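Side-chain contacts in cytidylyltransferase (Leptospira borgpetersenii serovar Hardjo-bovis, PDB 6OEW), which probably acts as a metal-dependent nucleotidyltransferase that moves a cytidylyl group from CTP onto an acceptor: residues Q16-S21 and G81-L86; Q88-A93 and I102-G107; D118-L123 and F186-E191; T135-R140 and G145-I150. All blocks are in the same frame, centred on the assembly; numbering follows the deposited sequence.

Contact 1: residues Q16-S21 and G81-L86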
# COMPACT_ATOMS: atom_id res chain seq x y z
N GLN A 16 -3.45 5.45 -1.64
CA GLN A 16 -3.18 6.86 -1.43
C GLN A 16 -1.80 7.21 -1.99
O GLN A 16 -0.81 6.52 -1.74
CB GLN A 16 -3.28 7.23 0.05
CG GLN A 16 -2.34 6.45 0.95
CD GLN A 16 -2.34 6.98 2.37
OE1 GLN A 16 -3.12 6.54 3.21
NE2 GLN A 16 -1.46 7.95 2.64
N ALA A 17 -1.75 8.27 -2.79
CA ALA A 17 -0.50 8.68 -3.40
C ALA A 17 -0.57 10.16 -3.68
O ALA A 17 -1.64 10.68 -4.01
CB ALA A 17 -0.21 7.93 -4.71
N ARG A 18 0.56 10.85 -3.54
CA ARG A 18 0.61 12.27 -3.85
C ARG A 18 2.04 12.66 -4.20
O ARG A 18 3.00 12.02 -3.75
CB ARG A 18 0.13 13.16 -2.69
CG ARG A 18 1.08 13.17 -1.50
CD ARG A 18 0.50 13.94 -0.33
NE ARG A 18 0.39 15.37 -0.62
CZ ARG A 18 0.00 16.29 0.26
NH1 ARG A 18 -0.33 15.93 1.50
NH2 ARG A 18 -0.05 17.57 -0.09
N MET A 19 2.16 13.72 -5.01
CA MET A 19 3.47 14.23 -5.40
C MET A 19 4.15 14.91 -4.22
O MET A 19 5.35 14.73 -4.00
CB MET A 19 3.33 15.21 -6.58
CG MET A 19 2.96 14.50 -7.91
SD MET A 19 4.34 13.53 -8.58
CE MET A 19 5.36 14.90 -9.20
N GLY A 20 3.39 15.67 -3.44
CA GLY A 20 3.96 16.39 -2.31
C GLY A 20 4.12 15.53 -1.07
O GLY A 20 3.75 15.96 0.03
N SER A 21 4.64 14.31 -1.24
CA SER A 21 4.83 13.42 -0.11
C SER A 21 5.82 14.02 0.88
O SER A 21 6.73 14.78 0.52
CB SER A 21 5.31 12.03 -0.58
OG SER A 21 6.46 12.08 -1.45
N GLY A 81 -9.21 14.37 -3.26
CA GLY A 81 -9.84 14.89 -2.05
C GLY A 81 -8.83 15.46 -1.08
O GLY A 81 -7.80 16.02 -1.50
N SER A 82 -9.10 15.29 0.21
CA SER A 82 -8.40 16.04 1.25
C SER A 82 -6.91 15.73 1.27
O SER A 82 -6.50 14.57 1.21
CB SER A 82 -8.99 15.72 2.62
OG SER A 82 -8.23 16.31 3.67
N ALA A 83 -6.09 16.78 1.40
CA ALA A 83 -4.64 16.55 1.41
C ALA A 83 -4.19 15.86 2.69
O ALA A 83 -3.44 14.87 2.65
CB ALA A 83 -3.90 17.89 1.22
N ASN A 84 -4.62 16.36 3.86
CA ASN A 84 -4.12 15.86 5.14
C ASN A 84 -5.13 15.04 5.94
O ASN A 84 -4.74 14.42 6.94
CB ASN A 84 -3.64 17.02 6.02
CG ASN A 84 -2.58 17.86 5.35
OD1 ASN A 84 -2.65 19.09 5.34
ND2 ASN A 84 -1.59 17.19 4.77
N ASP A 85 -6.40 15.02 5.55
CA ASP A 85 -7.38 14.22 6.28
C ASP A 85 -7.60 12.96 5.45
O ASP A 85 -8.49 12.90 4.60
CB ASP A 85 -8.66 15.01 6.53
CG ASP A 85 -9.63 14.28 7.45
OD1 ASP A 85 -9.58 13.03 7.54
OD2 ASP A 85 -10.47 14.95 8.06
N LEU A 86 -6.76 11.95 5.71
CA LEU A 86 -6.84 10.70 4.96
C LEU A 86 -8.07 9.90 5.36
O LEU A 86 -8.58 9.11 4.55
CB LEU A 86 -5.57 9.87 5.17
CG LEU A 86 -4.39 10.22 4.24
CD1 LEU A 86 -4.70 9.81 2.79
CD2 LEU A 86 -3.98 11.70 4.34
O HOH W 1 -1.18 13.20 2.45

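Contact 2: residues Q88-A93 and I102-G107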
# COMPACT_ATOMS: atom_id res chain seq x y z
N GLN A 88 -10.98 11.23 5.86
CA GLN A 88 -12.01 11.79 5.00
C GLN A 88 -11.79 11.38 3.55
O GLN A 88 -12.76 11.09 2.84
CB GLN A 88 -12.06 13.32 5.11
CG GLN A 88 -13.20 13.93 4.27
CD GLN A 88 -13.05 15.44 4.00
OE1 GLN A 88 -12.40 15.86 3.03
NE2 GLN A 88 -13.66 16.24 4.86
N ARG A 89 -10.54 11.39 3.08
CA ARG A 89 -10.28 11.00 1.70
C ARG A 89 -10.70 9.56 1.45
O ARG A 89 -11.31 9.25 0.41
CB ARG A 89 -8.80 11.18 1.35
CG ARG A 89 -8.55 11.29 -0.16
CD ARG A 89 -7.09 11.03 -0.55
NE ARG A 89 -6.18 11.98 0.07
CZ ARG A 89 -4.86 11.88 0.02
NH1 ARG A 89 -4.30 10.86 -0.66
NH2 ARG A 89 -4.10 12.80 0.62
N TYR A 90 -10.39 8.65 2.38
CA TYR A 90 -10.76 7.24 2.20
C TYR A 90 -12.26 7.04 2.38
O TYR A 90 -12.87 6.20 1.70
CB TYR A 90 -10.01 6.35 3.18
CG TYR A 90 -8.73 5.82 2.62
CD1 TYR A 90 -7.60 6.62 2.58
CD2 TYR A 90 -8.66 4.52 2.10
CE1 TYR A 90 -6.41 6.15 2.06
CE2 TYR A 90 -7.48 4.04 1.57
CZ TYR A 90 -6.36 4.87 1.55
OH TYR A 90 -5.19 4.39 1.01
N LEU A 91 -12.87 7.77 3.31
CA LEU A 91 -14.30 7.62 3.52
C LEU A 91 -15.07 8.16 2.32
O LEU A 91 -16.01 7.52 1.84
CB LEU A 91 -14.71 8.31 4.82
CG LEU A 91 -16.11 8.05 5.37
CD1 LEU A 91 -16.39 6.56 5.44
CD2 LEU A 91 -16.28 8.69 6.73
N ASP A 92 -14.66 9.33 1.81
CA ASP A 92 -15.27 9.86 0.59
C ASP A 92 -15.17 8.86 -0.57
O ASP A 92 -16.16 8.57 -1.26
CB ASP A 92 -14.58 11.17 0.18
CG ASP A 92 -14.96 12.39 1.03
OD1 ASP A 92 -15.87 12.33 1.86
OD2 ASP A 92 -14.29 13.44 0.85
N ALA A 93 -13.97 8.32 -0.79
CA ALA A 93 -13.76 7.40 -1.90
C ALA A 93 -14.57 6.13 -1.73
O ALA A 93 -15.20 5.65 -2.69
CB ALA A 93 -12.27 7.06 -2.03
N ILE A 102 -12.25 -2.21 2.51
CA ILE A 102 -11.18 -1.34 2.02
C ILE A 102 -9.82 -2.03 2.14
O ILE A 102 -9.39 -2.38 3.24
CB ILE A 102 -11.18 -0.01 2.77
CG1 ILE A 102 -12.46 0.76 2.41
CG2 ILE A 102 -9.91 0.78 2.40
CD1 ILE A 102 -12.93 1.71 3.50
N VAL A 103 -9.11 -2.17 1.02
CA VAL A 103 -7.71 -2.56 1.06
C VAL A 103 -6.89 -1.28 0.94
O VAL A 103 -6.87 -0.63 -0.11
CB VAL A 103 -7.35 -3.57 -0.04
CG1 VAL A 103 -5.87 -3.96 0.07
CG2 VAL A 103 -8.26 -4.79 0.04
N ARG A 104 -6.27 -0.89 2.04
CA ARG A 104 -5.52 0.36 2.09
C ARG A 104 -4.06 0.11 1.72
O ARG A 104 -3.38 -0.67 2.41
CB ARG A 104 -5.59 1.01 3.46
CG ARG A 104 -4.80 2.33 3.42
CD ARG A 104 -4.30 2.73 4.74
NE ARG A 104 -3.63 4.04 4.73
CZ ARG A 104 -2.95 4.46 5.79
NH1 ARG A 104 -2.86 3.64 6.83
NH2 ARG A 104 -2.38 5.67 5.81
N LEU A 105 -3.59 0.75 0.65
CA LEU A 105 -2.20 0.73 0.23
C LEU A 105 -1.73 2.16 0.07
O LEU A 105 -2.53 3.08 -0.12
CB LEU A 105 -1.98 0.02 -1.11
CG LEU A 105 -2.55 -1.39 -1.26
CD1 LEU A 105 -2.29 -1.88 -2.69
CD2 LEU A 105 -1.93 -2.33 -0.24
N THR A 106 -0.41 2.33 0.09
CA THR A 106 0.18 3.65 -0.11
C THR A 106 1.18 3.56 -1.27
O THR A 106 1.81 2.52 -1.50
CB THR A 106 0.90 4.16 1.14
OG1 THR A 106 2.07 3.36 1.38
CG2 THR A 106 -0.02 4.10 2.36
N GLY A 107 1.31 4.67 -1.98
CA GLY A 107 2.13 4.71 -3.18
C GLY A 107 3.63 4.65 -2.97
O GLY A 107 4.40 4.83 -3.92

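Contact 3: residues D118-L123 and F186-E191. With EDO (1,2-ethanediol), chain E.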
# COMPACT_ATOMS: atom_id res chain seq x y z
N ASP A 118 -4.20 -10.80 -2.14
CA ASP A 118 -5.38 -11.63 -2.37
C ASP A 118 -5.58 -12.64 -1.24
O ASP A 118 -6.72 -12.92 -0.85
CB ASP A 118 -5.28 -12.35 -3.71
CG ASP A 118 -5.43 -11.40 -4.90
OD1 ASP A 118 -5.75 -10.21 -4.68
OD2 ASP A 118 -5.22 -11.86 -6.04
N LEU A 119 -4.48 -13.21 -0.74
CA LEU A 119 -4.59 -14.16 0.37
C LEU A 119 -5.17 -13.49 1.60
O LEU A 119 -5.97 -14.08 2.34
CB LEU A 119 -3.22 -14.76 0.70
CG LEU A 119 -2.65 -15.81 -0.25
CD1 LEU A 119 -1.19 -16.12 0.09
CD2 LEU A 119 -3.51 -17.09 -0.17
N MET A 120 -4.73 -12.25 1.86
CA MET A 120 -5.22 -11.53 3.03
C MET A 120 -6.69 -11.19 2.87
O MET A 120 -7.46 -11.31 3.84
CB MET A 120 -4.39 -10.26 3.26
CG MET A 120 -3.00 -10.57 3.84
SD MET A 120 -1.99 -9.07 4.06
CE MET A 120 -2.91 -8.22 5.34
N VAL A 121 -7.11 -10.79 1.67
CA VAL A 121 -8.52 -10.50 1.47
C VAL A 121 -9.34 -11.78 1.64
O VAL A 121 -10.41 -11.77 2.26
CB VAL A 121 -8.78 -9.86 0.08
CG1 VAL A 121 -10.28 -9.73 -0.12
CG2 VAL A 121 -8.10 -8.46 -0.06
N ASP A 122 -8.84 -12.90 1.09
CA ASP A 122 -9.56 -14.17 1.23
C ASP A 122 -9.74 -14.54 2.69
O ASP A 122 -10.83 -14.96 3.11
CB ASP A 122 -8.80 -15.29 0.49
CG ASP A 122 -9.08 -15.30 -1.00
OD1 ASP A 122 -9.94 -14.52 -1.46
OD2 ASP A 122 -8.43 -16.10 -1.72
N LEU A 123 -8.69 -14.37 3.50
CA LEU A 123 -8.81 -14.63 4.93
C LEU A 123 -9.86 -13.73 5.58
O LEU A 123 -10.67 -14.19 6.40
CB LEU A 123 -7.44 -14.45 5.61
CG LEU A 123 -7.31 -14.84 7.09
CD1 LEU A 123 -7.46 -16.36 7.31
CD2 LEU A 123 -5.98 -14.37 7.66
N PHE A 186 -6.76 -8.47 13.76
CA PHE A 186 -5.98 -9.66 13.45
C PHE A 186 -4.79 -9.31 12.59
O PHE A 186 -4.81 -8.32 11.85
CB PHE A 186 -6.84 -10.71 12.76
CG PHE A 186 -7.84 -11.28 13.67
CD1 PHE A 186 -7.46 -12.26 14.57
CD2 PHE A 186 -9.11 -10.76 13.74
CE1 PHE A 186 -8.37 -12.76 15.47
CE2 PHE A 186 -10.04 -11.26 14.64
CZ PHE A 186 -9.66 -12.26 15.50
N GLU A 187 -3.77 -10.16 12.66
CA GLU A 187 -2.51 -9.90 11.97
C GLU A 187 -2.12 -11.07 11.08
O GLU A 187 -2.41 -12.23 11.37
CB GLU A 187 -1.40 -9.62 12.97
CG GLU A 187 -1.69 -8.41 13.86
CD GLU A 187 -0.51 -8.11 14.75
OE1 GLU A 187 -0.54 -8.47 15.95
OE2 GLU A 187 0.46 -7.53 14.23
N TYR A 188 -1.40 -10.74 10.02
CA TYR A 188 -1.03 -11.72 9.01
C TYR A 188 0.49 -11.83 8.93
O TYR A 188 1.15 -10.86 8.52
CB TYR A 188 -1.64 -11.32 7.67
CG TYR A 188 -1.53 -12.37 6.61
CD1 TYR A 188 -2.42 -13.45 6.57
CD2 TYR A 188 -0.50 -12.33 5.69
CE1 TYR A 188 -2.30 -14.43 5.60
CE2 TYR A 188 -0.37 -13.30 4.72
CZ TYR A 188 -1.27 -14.34 4.67
OH TYR A 188 -1.11 -15.28 3.70
N PRO A 189 1.08 -12.97 9.30
CA PRO A 189 2.53 -13.10 9.29
C PRO A 189 3.12 -13.52 7.94
O PRO A 189 2.46 -14.14 7.10
CB PRO A 189 2.78 -14.21 10.32
CG PRO A 189 1.58 -15.13 10.12
CD PRO A 189 0.41 -14.19 9.80
N ASN A 190 4.39 -13.18 7.77
CA ASN A 190 5.26 -13.81 6.79
C ASN A 190 5.74 -15.16 7.33
O ASN A 190 5.68 -15.44 8.52
CB ASN A 190 6.45 -12.88 6.50
CG ASN A 190 7.27 -13.29 5.28
OD1 ASN A 190 6.85 -14.12 4.45
ND2 ASN A 190 8.46 -12.69 5.17
N GLU A 191 6.22 -16.02 6.43
CA GLU A 191 6.67 -17.33 6.88
C GLU A 191 7.99 -17.26 7.64
O GLU A 191 8.31 -18.16 8.43
CB GLU A 191 6.81 -18.26 5.68
CG GLU A 191 7.60 -17.61 4.57
CD GLU A 191 7.71 -18.50 3.36
OE1 GLU A 191 7.50 -19.72 3.51
OE2 GLU A 191 7.99 -17.97 2.26
C1 EDO E . 8.00 -15.55 11.23
O1 EDO E . 9.23 -16.02 11.79
C2 EDO E . 7.01 -15.25 12.35
O2 EDO E . 5.71 -15.68 11.93

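Contact 4: residues T135-R140 and G145-I150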
# COMPACT_ATOMS: atom_id res chain seq x y z
N THR A 135 -4.14 -6.62 9.32
CA THR A 135 -2.90 -5.95 8.89
C THR A 135 -1.76 -6.95 8.85
O THR A 135 -1.77 -7.96 9.56
CB THR A 135 -2.54 -4.75 9.82
OG1 THR A 135 -1.29 -4.15 9.41
CG2 THR A 135 -2.40 -5.19 11.27
N ASN A 136 -0.78 -6.69 7.99
CA ASN A 136 0.50 -7.39 8.02
C ASN A 136 1.64 -6.47 8.43
O ASN A 136 2.81 -6.83 8.27
CB ASN A 136 0.80 -8.03 6.65
CG ASN A 136 1.20 -6.97 5.59
OD1 ASN A 136 1.13 -5.74 5.84
ND2 ASN A 136 1.62 -7.44 4.42
N CYS A 137 1.32 -5.27 8.93
CA CYS A 137 2.39 -4.32 9.21
C CYS A 137 2.23 -3.65 10.57
O CYS A 137 2.74 -2.54 10.76
CB CYS A 137 2.49 -3.28 8.08
SG CYS A 137 0.98 -2.31 7.78
N PHE A 138 1.55 -4.30 11.52
CA PHE A 138 1.68 -3.90 12.92
C PHE A 138 2.94 -4.58 13.44
O PHE A 138 4.03 -4.01 13.37
CB PHE A 138 0.43 -4.29 13.71
CG PHE A 138 0.43 -3.80 15.14
CD1 PHE A 138 0.53 -2.45 15.43
CD2 PHE A 138 0.29 -4.70 16.19
CE1 PHE A 138 0.52 -2.01 16.74
CE2 PHE A 138 0.27 -4.25 17.50
CZ PHE A 138 0.38 -2.92 17.77
N GLN A 139 2.81 -5.82 13.92
CA GLN A 139 3.97 -6.70 13.92
C GLN A 139 4.48 -6.79 12.49
O GLN A 139 3.70 -6.95 11.55
CB GLN A 139 3.58 -8.11 14.42
CG GLN A 139 3.39 -8.26 15.91
CD GLN A 139 3.17 -9.71 16.29
OE1 GLN A 139 4.11 -10.43 16.64
NE2 GLN A 139 1.91 -10.16 16.20
N ARG A 140 5.80 -6.66 12.31
CA ARG A 140 6.39 -6.68 10.98
C ARG A 140 7.26 -7.92 10.78
O ARG A 140 8.29 -8.07 11.44
CB ARG A 140 7.22 -5.42 10.73
CG ARG A 140 6.34 -4.19 10.60
CD ARG A 140 7.16 -2.89 10.39
NE ARG A 140 6.26 -1.80 10.03
CZ ARG A 140 5.83 -1.58 8.79
NH1 ARG A 140 6.25 -2.35 7.79
NH2 ARG A 140 4.99 -0.58 8.54
N GLY A 145 7.49 -2.07 2.80
CA GLY A 145 7.05 -1.94 1.43
C GLY A 145 6.06 -3.00 0.96
O GLY A 145 5.60 -2.91 -0.18
N MET A 146 5.76 -4.01 1.78
CA MET A 146 4.68 -4.94 1.48
C MET A 146 3.42 -4.62 2.28
O MET A 146 2.54 -5.49 2.38
CB MET A 146 5.08 -6.39 1.78
CG MET A 146 6.00 -7.06 0.79
SD MET A 146 5.48 -6.95 -0.92
CE MET A 146 6.79 -5.86 -1.49
N ASP A 147 3.32 -3.42 2.85
CA ASP A 147 2.30 -3.13 3.87
C ASP A 147 0.90 -3.20 3.27
O ASP A 147 0.61 -2.57 2.25
CB ASP A 147 2.50 -1.74 4.48
CG ASP A 147 3.88 -1.54 5.11
OD1 ASP A 147 4.78 -2.38 4.96
OD2 ASP A 147 4.03 -0.48 5.75
N ILE A 148 0.03 -3.94 3.95
CA ILE A 148 -1.36 -4.11 3.54
C ILE A 148 -2.20 -4.02 4.79
O ILE A 148 -1.91 -4.70 5.79
CB ILE A 148 -1.58 -5.46 2.83
CG1 ILE A 148 -0.73 -5.53 1.55
CG2 ILE A 148 -3.07 -5.65 2.54
CD1 ILE A 148 -0.52 -7.00 0.98
N GLU A 149 -3.23 -3.19 4.75
CA GLU A 149 -4.24 -3.10 5.80
C GLU A 149 -5.59 -3.26 5.14
O GLU A 149 -5.81 -2.75 4.04
CB GLU A 149 -4.16 -1.75 6.56
CG GLU A 149 -2.81 -1.56 7.21
CD GLU A 149 -2.44 -0.10 7.43
OE1 GLU A 149 -2.67 0.72 6.51
OE2 GLU A 149 -1.91 0.20 8.52
N ILE A 150 -6.46 -4.03 5.77
CA ILE A 150 -7.81 -4.29 5.27
C ILE A 150 -8.79 -4.01 6.39
O ILE A 150 -8.65 -4.55 7.49
CB ILE A 150 -7.95 -5.75 4.78
CG1 ILE A 150 -6.82 -6.07 3.79
CG2 ILE A 150 -9.31 -5.91 4.14
CD1 ILE A 150 -6.80 -7.56 3.33
O HOH W 2 -1.85 -1.74 10.58

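Contact 1: residues Q16-S21 and G81-L86
L86 and Q16 meet by van der Waals contact. The side chains cross at about a right angle, and CD1 of L86 lies equally close, 3.7 Å, to CD, OE1 and NE2 of Q16, so one methyl rests against the whole amide group. Q16 brings the amide there with CG between its backbone N and carbonyl carbon (chi1 58°) and an extended chain beyond; R104 binds OE1. Both segments follow the C-terminal ends of parallel strands of one sheet, 11-16 and 77-81, the second leading into helix 86-96; at such strand ends nucleotidyltransferases of the GT-A type usually gather their nucleotide-binding loops. The polar share belongs to R18, and it is indirect. Its NH1 is 3.5 Å from A83 O but at a poor angle, and a water makes the connection instead, accepting from NH1 at 3.0 Å and donating to A83 O at 2.8 Å. R89 adds a weak hydrogen bond to the same carbonyl. Looser contacts finish the join: N84 ND2 stands at the edge of the R18 guanidinium, 3.7 Å from NH1, with the amide plane turned 42° from it, while CB of A83 is 4.1 Å from NH2. G20 O lies over one guanidinium face.

Contact 2: residues Q88-A93 and I102-G107
Y90 reaches from the helix into the sheet and makes all the close contacts with strand 102-106. Its OH lies 3.2 Å from CG of R104, and CZ is 3.5 Å from the same carbon, so the phenol end abuts the arginine chain at CG. Closer to the helix, CG2 of I102 meets the ring at its edge, 4.0 Å from CD2. The OH is also 3.2 Å from L105 O, though poorly angled for a bond; its hydrogen bond goes to L14 O, in the neighbouring strand 11-16. Helix and strand here belong to a beta-alpha-beta crossover, in which helix 86-96 links parallel strands 77-81 and 101-106 of a Rossmann-like sheet; the short axes pass 11.0 Å apart at 141°, and Y90 spans that gap. R104 crosses the ring at about a right angle, its guanidinium plane 89° from the ring plane. With CG opposite the backbone N (chi1 -179°) and the chain straight as far as NE, the charged group is carried past the phenol toward its partners Q16 and E149. On the helix, R89 bonds S82 O and thereby ties this turn to the loop before it.

Contact 3: residues D118-L123 and F186-E191
Y188 is the bump of this contact, and three residues on one side of helix 114-126 form the hollow that takes it. M120 makes the floor: its CG sits over one face of the ring, 3.7 Å from the centroid and 17° off the normal, a CH-pi contact shifted toward the CG-CD2 side of the ring. The chain then bends at its last torsion (chi3 66°), leaving SD in an oblique Met-aromatic contact 4.6 Å from the centroid and bringing the methyl CE to 4.1 Å from CB of Y188. One helical turn separates the two walls. L123, on one side, puts CD2 against the ring edge, near its plane and 3.8 Å from CD1. L119 receives the far end of the ring, where both its CB and its CD1 lie 3.7 Å from the Y188 OH. The tyrosine enters this groove because CG stands opposite its backbone N (chi1 -170°), which directs the ring from the chain to the helix. A 1,2-ethanediol molecule, probably from the crystallisation liquor, touches the loop further on, with a weak hydrogen bond to N190 O. Beneath the ring, M120 also packs on L134 and I150, so the same side chain touches both the tyrosine and the sheet. An aromatic residue just past edge strand 185-187 is thus seated on a helix packed against one face of the central sheet, the alpha/beta layering of the GT-A-like nucleotidyltransferases.

Contact 4: residues T135-R140 and G145-I150
N136 and I148 hold each other through both backbone and side chain. The N136 backbone N donates to I148 O at 3.2 Å, nearly along the C=O axis. In return I148 N gives its hydrogen to OD1 of N136, 2.8 Å away, approaching from above the carbonyl plane; the side-chain oxygen takes the place that the residue's own carbonyl would fill in a regular antiparallel ladder. ND2 is satisfied as well, donating to M146 O at 3.0 Å in a nearly straight bond (175°) that lies in the amide plane. Both ends of the amide are therefore engaged, which fixes its rotation; a first torsion of 73° turns it alongside the partner chain. Charge is paired further out. R140 meets D147 end-on, NH1 to OD1 at 3.2 Å and NH2 to OD2 at 3.0 Å. The oxygens lie near the guanidinium plane, yet that plane is turned 49° from the carboxylate, so both are met from above the latter. OD1 also takes a weak bond from G145 N. C137 CB covers part of one guanidinium face. T135 closes an ST turn, its OG1 accepting from C137 N at 2.9 Å, and passes its own hydrogen to a water at 2.7 Å. That water donates to E149 OE2; R104 holds the other oxygen. T135 and E149 themselves form a non-hydrogen-bonded antiparallel pair with side chains on the same face. Strands 133-135 and 149-152 make an antiparallel hairpin with a long connecting loop, and where that loop begins the N136 side chain replaces one of the two backbone bonds of the next rung, while R140 and D147 pair across the loop.

The four contacts follow one sheet across its width, from contact 1 to contact 3, whose centres are 27 Å apart. Contacts 1 and 2 touch directly: the backbone O of Q16 lies 2.8 Å from G107 N. Contact 2 passes to contact 4 through the salt bridge between R104 NH1 and E149 OE1, 2.9 Å long, between neighbouring strands. Contact 4 is nested within the chain loop closed by contact 3 and meets it where Y188 N is 2.8 Å from T135 O. Contacts 1, 2 and 4 lie near the metal, contact 3 away from the metal site: the side chains of Q16 and D147 come within about 7 and 6 Å of a magnesium ion in the crystal, near D108, a magnesium-binding residue of this protein.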